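PDB 6OE6: uncharacterized protein from Leptospira interrogans serogroup Icterohaemorrhagiae serovar copenhageni, which is of unknown function but is classed as a bacterial lipoprotein, so it is probably anchored to a membrane through a lipid at its N terminus. Local coordinates for residues A[14-19]-A[110-115]; A[70-75]-A[96-101]. One frame throughout, in Å; residues are numbered along the deposited sequence.

From the N terminus, the chain enters strand 15-21, whose residues 14-19 face residues 110-115 of strand 108-116 in contact 1. That contact closes a loop of 90 residues with no helix in it. Nested inside is contact 2, which closes a 20-residue loop between residues 70-75 and 96-101. Each contact spans the gap between the same two sheets: strands 15-21 and 97-102 belong to one, strands 70-77 and 108-116 to the other. In that second sheet strands 70-77 and 108-116 are neighbours, joined by a probable hydrogen bond of 2.8 Å from Ala115 N to Tyr71 O. The contact centres are about 7 Å apart, and Val72 touches Leu112 between them.

Contact 1 (A[14-19]-A[110-115]); sequences GEFGWV and YLLKVA
Phe16 and Leu112 meet at 4.0 Å, CE1 of the ring to the methyl CD2. The same ring also touches Val114: its CZ lies 3.8 Å from CG2, and CE1 is equally close to that methyl. Leu112 CD2 also lies 4.0 Å from Trp18 CH2, roughly at right angles to its direction to Phe16 CE1, so one methyl bridges the two aromatic groups. The approach of the methyls to the rings is oblique, and no hydrogen bond crosses between the segments.

Torsions explain how the groups get there. In Leu112, CG anti to the backbone N (chi1 170°), together with chi2 60°, places CD2 against both rings. Phe16 points toward the other strand, and Val114 comes to meet it from the opposite direction. Trp18 and Leu112 instead slide past each other, and the far corner of the indole makes the contact.

A second shell surrounds these groups. Trp18 NE1 is hydrogen-bonded to Thr42 O, which satisfies the indole nitrogen and would restrain the turn of its ring, while the ring also meets Phe48. Phe16 meets the ring of Tyr58, and both Phe16 and Trp18 rest on Val124 of strand 119-129.

The backbones stay apart: the strand axes approach to 10.7 Å, at 130° between their N-to-C directions, and Phe16 and Leu112 are the closest pair of CA atoms. That spacing is the evidence for two sheets packed face to face. All four touching residues are buried and meet through carbon alone, which implies that the hydrophobic effect and close fit, rather than polar pairing, hold the sheets together here.

Contact 2 (A[70-75]-A[96-101]); sequences TYVSLS and QTIEGS. With NA (sodium ion), chain C; FMT (formic acid), chain D.
Oxygen O1 of a bound formic acid, which probably came from the crystallisation liquor, is gripped from two directions. A water donates to it at 2.6 Å, and Ser101 N donates at 3.1 Å to the same O1, with an N-H...O angle of 157°. That water also binds a sodium ion at 2.1 Å, and Ser101 O coordinates the metal at 2.5 Å. Both backbone polar atoms of Ser101 are thus engaged, its amide by the formic acid and its carbonyl by the metal, and the shared water links the sodium ion to formic acid O1. Gly100 has no side chain to intervene, and its CA lies close to the same oxygen. Tyr56 OH and Lys89 NZ are also hydrogen-bonded to the bound molecule; the lysine would favour its ionised form, so it is probably formate.

Across the gap, Val72 faces the site: its CG2 comes within 3.8 Å of formic acid O2. The other methyl, CG1, meets Ile98 CD1, also at 3.8 Å, the two side chains sliding past each other. In Ile98, CG1 stands between the backbone N and carbonyl carbon (chi1 53°), and the chain then extends to present CD1 to Val72. Thr70 CG2 makes a looser approach to Ile98 CD1, at 4.3 Å. Around them, Val72 touches Tyr56, and Ile98 rests on Tyr58.

No hydrogen bond links the strands, and the nearest CA pair, Thr70 with Ile98, is 8.9 Å apart. Aliphatic side chains meeting across this separation mark the interior of a beta sandwich, with the small molecule lodged between its two sheets.

Contact 1 (A[14-19]-A[110-115])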
loop_
_atom_site.group_PDB
_atom_site.type_symbol
_atom_site.label_atom_id
_atom_site.label_comp_id
_atom_site.label_asym_id
_atom_site.label_seq_id
_atom_site.Cartn_x
_atom_site.Cartn_y
_atom_site.Cartn_z
ATOM N N GLY A 14 -11.863 -6.972 -3.439
ATOM C CA GLY A 14 -11.835 -5.598 -2.982
ATOM C C GLY A 14 -10.990 -4.721 -3.885
ATOM O O GLY A 14 -10.489 -5.146 -4.926
ATOM N N GLU A 15 -10.816 -3.469 -3.466
ATOM C CA GLU A 15 -10.095 -2.489 -4.273
ATOM C C GLU A 15 -9.178 -1.655 -3.398
ATOM O O GLU A 15 -9.585 -1.229 -2.313
ATOM C CB GLU A 15 -11.046 -1.524 -4.998
ATOM C CG GLU A 15 -11.806 -2.128 -6.165
ATOM C CD GLU A 15 -12.741 -1.122 -6.818
ATOM O OE1 GLU A 15 -13.237 -0.219 -6.104
ATOM O OE2 GLU A 15 -12.974 -1.232 -8.044
ATOM N N PHE A 16 -7.967 -1.387 -3.897
ATOM C CA PHE A 16 -7.045 -0.431 -3.279
ATOM C C PHE A 16 -7.071 0.895 -4.034
ATOM O O PHE A 16 -7.152 0.919 -5.268
ATOM C CB PHE A 16 -5.609 -0.958 -3.265
ATOM C CG PHE A 16 -5.386 -2.119 -2.337
ATOM C CD1 PHE A 16 -5.077 -1.897 -1.004
ATOM C CD2 PHE A 16 -5.451 -3.427 -2.807
ATOM C CE1 PHE A 16 -4.854 -2.960 -0.121
ATOM C CE2 PHE A 16 -5.222 -4.502 -1.963
ATOM C CZ PHE A 16 -4.933 -4.272 -0.596
ATOM N N GLY A 17 -7.005 2.002 -3.283
ATOM C CA GLY A 17 -6.876 3.316 -3.871
ATOM C C GLY A 17 -5.765 4.073 -3.171
ATOM O O GLY A 17 -5.425 3.782 -2.030
ATOM N N TRP A 18 -5.203 5.063 -3.874
ATOM C CA TRP A 18 -3.996 5.728 -3.400
ATOM C C TRP A 18 -4.041 7.218 -3.677
ATOM O O TRP A 18 -4.633 7.667 -4.662
ATOM C CB TRP A 18 -2.733 5.144 -4.063
ATOM C CG TRP A 18 -2.763 3.643 -4.111
ATOM C CD1 TRP A 18 -3.431 2.858 -5.017
ATOM C CD2 TRP A 18 -2.119 2.748 -3.204
ATOM N NE1 TRP A 18 -3.233 1.532 -4.729
ATOM C CE2 TRP A 18 -2.425 1.438 -3.620
ATOM C CE3 TRP A 18 -1.307 2.928 -2.082
ATOM C CZ2 TRP A 18 -1.953 0.311 -2.946
ATOM C CZ3 TRP A 18 -0.833 1.806 -1.419
ATOM C CH2 TRP A 18 -1.158 0.516 -1.852
ATOM N N VAL A 19 -3.380 7.982 -2.809
ATOM C CA VAL A 19 -3.088 9.389 -3.086
ATOM C C VAL A 19 -1.764 9.716 -2.414
ATOM O O VAL A 19 -1.445 9.168 -1.356
ATOM C CB VAL A 19 -4.227 10.334 -2.626
ATOM C CG1 VAL A 19 -4.458 10.245 -1.117
ATOM C CG2 VAL A 19 -3.917 11.762 -3.018
ATOM N N TYR A 110 7.536 -3.317 -1.653
ATOM C CA TYR A 110 6.695 -3.537 -0.481
ATOM C C TYR A 110 5.451 -4.319 -0.844
ATOM O O TYR A 110 4.959 -4.255 -1.978
ATOM C CB TYR A 110 6.237 -2.194 0.164
ATOM C CG TYR A 110 7.422 -1.425 0.716
ATOM C CD1 TYR A 110 7.827 -1.632 2.039
ATOM C CD2 TYR A 110 8.163 -0.557 -0.094
ATOM C CE1 TYR A 110 8.925 -0.988 2.557
ATOM C CE2 TYR A 110 9.263 0.114 0.423
ATOM C CZ TYR A 110 9.625 -0.114 1.762
ATOM O OH TYR A 110 10.714 0.519 2.307
ATOM N N LEU A 111 4.938 -5.043 0.158
ATOM C CA LEU A 111 3.752 -5.877 0.033
ATOM C C LEU A 111 2.829 -5.510 1.179
ATOM O O LEU A 111 3.194 -5.667 2.356
ATOM C CB LEU A 111 4.112 -7.370 0.086
ATOM C CG LEU A 111 2.959 -8.381 0.031
ATOM C CD1 LEU A 111 2.221 -8.254 -1.305
ATOM C CD2 LEU A 111 3.478 -9.806 0.262
ATOM N N LEU A 112 1.637 -5.049 0.838
ATOM C CA LEU A 112 0.625 -4.655 1.825
ATOM C C LEU A 112 -0.440 -5.740 1.815
ATOM O O LEU A 112 -0.976 -6.061 0.753
ATOM C CB LEU A 112 0.021 -3.301 1.446
ATOM C CG LEU A 112 -1.215 -2.804 2.203
ATOM C CD1 LEU A 112 -0.913 -2.663 3.708
ATOM C CD2 LEU A 112 -1.614 -1.452 1.599
ATOM N N LYS A 113 -0.717 -6.327 2.979
ATOM C CA LYS A 113 -1.731 -7.365 3.104
ATOM C C LYS A 113 -2.868 -6.850 3.974
ATOM O O LYS A 113 -2.642 -6.085 4.910
ATOM C CB LYS A 113 -1.158 -8.630 3.746
ATOM C CG LYS A 113 -0.030 -9.329 2.942
ATOM C CD LYS A 113 0.444 -10.546 3.684
ATOM C CE LYS A 113 1.679 -11.149 3.022
ATOM N NZ LYS A 113 1.989 -12.448 3.645
ATOM N N VAL A 114 -4.084 -7.297 3.666
ATOM C CA VAL A 114 -5.270 -6.957 4.449
ATOM C C VAL A 114 -5.832 -8.250 5.032
ATOM O O VAL A 114 -6.048 -9.220 4.299
ATOM C CB VAL A 114 -6.335 -6.236 3.603
ATOM C CG1 VAL A 114 -7.605 -5.997 4.475
ATOM C CG2 VAL A 114 -5.809 -4.918 3.008
ATOM N N ALA A 115 -6.044 -8.271 6.349
ATOM C CA ALA A 115 -6.592 -9.434 7.029
ATOM C C ALA A 115 -7.926 -9.076 7.663
ATOM O O ALA A 115 -8.081 -7.996 8.240
ATOM C CB ALA A 115 -5.636 -9.960 8.102
#

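Contact 2 (A[70-75]-A[96-101])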
loop_
_atom_site.group_PDB
_atom_site.type_symbol
_atom_site.label_atom_id
_atom_site.label_comp_id
_atom_site.label_asym_id
_atom_site.label_seq_id
_atom_site.Cartn_x
_atom_site.Cartn_y
_atom_site.Cartn_z
ATOM N N THR A 70 -9.714 -6.549 12.148
ATOM C CA THR A 70 -9.092 -6.234 10.870
ATOM C C THR A 70 -7.655 -5.786 11.104
ATOM O O THR A 70 -7.372 -5.042 12.048
ATOM C CB THR A 70 -9.878 -5.138 10.137
ATOM O OG1 THR A 70 -11.257 -5.508 10.083
ATOM C CG2 THR A 70 -9.389 -4.971 8.725
ATOM N N TYR A 71 -6.742 -6.261 10.259
ATOM C CA TYR A 71 -5.345 -5.870 10.348
ATOM C C TYR A 71 -4.816 -5.593 8.951
ATOM O O TYR A 71 -5.314 -6.130 7.959
ATOM C CB TYR A 71 -4.460 -6.951 10.984
ATOM C CG TYR A 71 -4.696 -7.176 12.466
ATOM C CD1 TYR A 71 -3.896 -6.554 13.419
ATOM C CD2 TYR A 71 -5.704 -8.015 12.902
ATOM C CE1 TYR A 71 -4.099 -6.758 14.771
ATOM C CE2 TYR A 71 -5.920 -8.226 14.248
ATOM C CZ TYR A 71 -5.114 -7.592 15.179
ATOM O OH TYR A 71 -5.319 -7.795 16.523
ATOM N N VAL A 72 -3.785 -4.753 8.885
ATOM C CA VAL A 72 -2.906 -4.725 7.723
ATOM C C VAL A 72 -1.515 -5.111 8.187
ATOM O O VAL A 72 -1.159 -4.951 9.361
ATOM C CB VAL A 72 -2.871 -3.352 7.032
ATOM C CG1 VAL A 72 -4.265 -3.027 6.476
ATOM C CG2 VAL A 72 -2.395 -2.268 8.020
ATOM N N SER A 73 -0.718 -5.611 7.239
ATOM C CA SER A 73 0.714 -5.741 7.451
ATOM C C SER A 73 1.429 -5.186 6.234
ATOM O O SER A 73 0.913 -5.200 5.112
ATOM C CB SER A 73 1.127 -7.189 7.713
ATOM O OG SER A 73 1.133 -7.937 6.521
ATOM N N LEU A 74 2.609 -4.647 6.473
ATOM C CA LEU A 74 3.478 -4.242 5.392
ATOM C C LEU A 74 4.756 -5.052 5.491
ATOM O O LEU A 74 5.286 -5.262 6.588
ATOM C CB LEU A 74 3.765 -2.739 5.485
ATOM C CG LEU A 74 4.424 -2.131 4.245
ATOM C CD1 LEU A 74 3.454 -2.133 3.047
ATOM C CD2 LEU A 74 4.787 -0.662 4.575
ATOM N N SER A 75 5.224 -5.540 4.354
ATOM C CA SER A 75 6.452 -6.308 4.274
ATOM C C SER A 75 7.397 -5.624 3.302
ATOM O O SER A 75 6.961 -5.080 2.289
ATOM C CB SER A 75 6.181 -7.741 3.776
ATOM O OG SER A 75 5.304 -8.444 4.653
ATOM N N GLN A 96 -17.498 0.988 3.961
ATOM C CA GLN A 96 -16.885 -0.337 3.833
ATOM C C GLN A 96 -15.401 -0.212 3.479
ATOM O O GLN A 96 -14.906 -0.841 2.542
ATOM C CB GLN A 96 -17.631 -1.206 2.818
ATOM C CG GLN A 96 -19.089 -1.449 3.171
ATOM C CD GLN A 96 -19.748 -2.482 2.260
ATOM O OE1 GLN A 96 -19.066 -3.294 1.625
ATOM N NE2 GLN A 96 -21.076 -2.450 2.192
ATOM N N THR A 97 -14.696 0.627 4.237
ATOM C CA THR A 97 -13.293 0.920 3.957
ATOM C C THR A 97 -12.461 0.872 5.231
ATOM O O THR A 97 -12.986 0.951 6.346
ATOM C CB THR A 97 -13.135 2.309 3.303
ATOM O OG1 THR A 97 -13.726 3.309 4.136
ATOM C CG2 THR A 97 -13.787 2.340 1.900
ATOM N N ILE A 98 -11.145 0.689 5.035
ATOM C CA ILE A 98 -10.114 1.089 5.983
ATOM C C ILE A 98 -9.160 2.004 5.224
ATOM O O ILE A 98 -9.116 2.000 3.991
ATOM C CB ILE A 98 -9.356 -0.111 6.585
ATOM C CG1 ILE A 98 -8.829 -1.012 5.464
ATOM C CG2 ILE A 98 -10.252 -0.881 7.573
ATOM C CD1 ILE A 98 -7.861 -2.110 5.931
ATOM N N GLU A 99 -8.405 2.815 5.972
ATOM C CA GLU A 99 -7.476 3.765 5.370
ATOM C C GLU A 99 -6.188 3.769 6.186
ATOM O O GLU A 99 -6.218 3.553 7.400
ATOM C CB GLU A 99 -8.064 5.195 5.345
ATOM C CG GLU A 99 -9.088 5.500 4.214
ATOM C CD GLU A 99 -9.961 6.738 4.479
ATOM O OE1 GLU A 99 -10.960 6.616 5.230
ATOM O OE2 GLU A 99 -9.665 7.827 3.922
ATOM N N GLY A 100 -5.068 4.074 5.532
ATOM C CA GLY A 100 -3.833 4.265 6.272
ATOM C C GLY A 100 -2.843 5.034 5.426
ATOM O O GLY A 100 -3.172 5.522 4.344
ATOM N N SER A 101 -1.622 5.185 5.952
ATOM C CA SER A 101 -0.615 5.908 5.188
ATOM C C SER A 101 0.777 5.541 5.682
ATOM O O SER A 101 0.970 5.119 6.839
ATOM C CB SER A 101 -0.842 7.426 5.247
ATOM O OG SER A 101 -0.697 7.944 6.574
HETATM NA NA NA C . 2.115 4.840 9.068
HETATM C C FMT D . -1.268 2.169 8.100
HETATM O O1 FMT D . -1.396 3.325 8.481
HETATM O O2 FMT D . -2.224 1.507 7.699
HETATM O O HOH W 1 0.705 3.547 9.951
#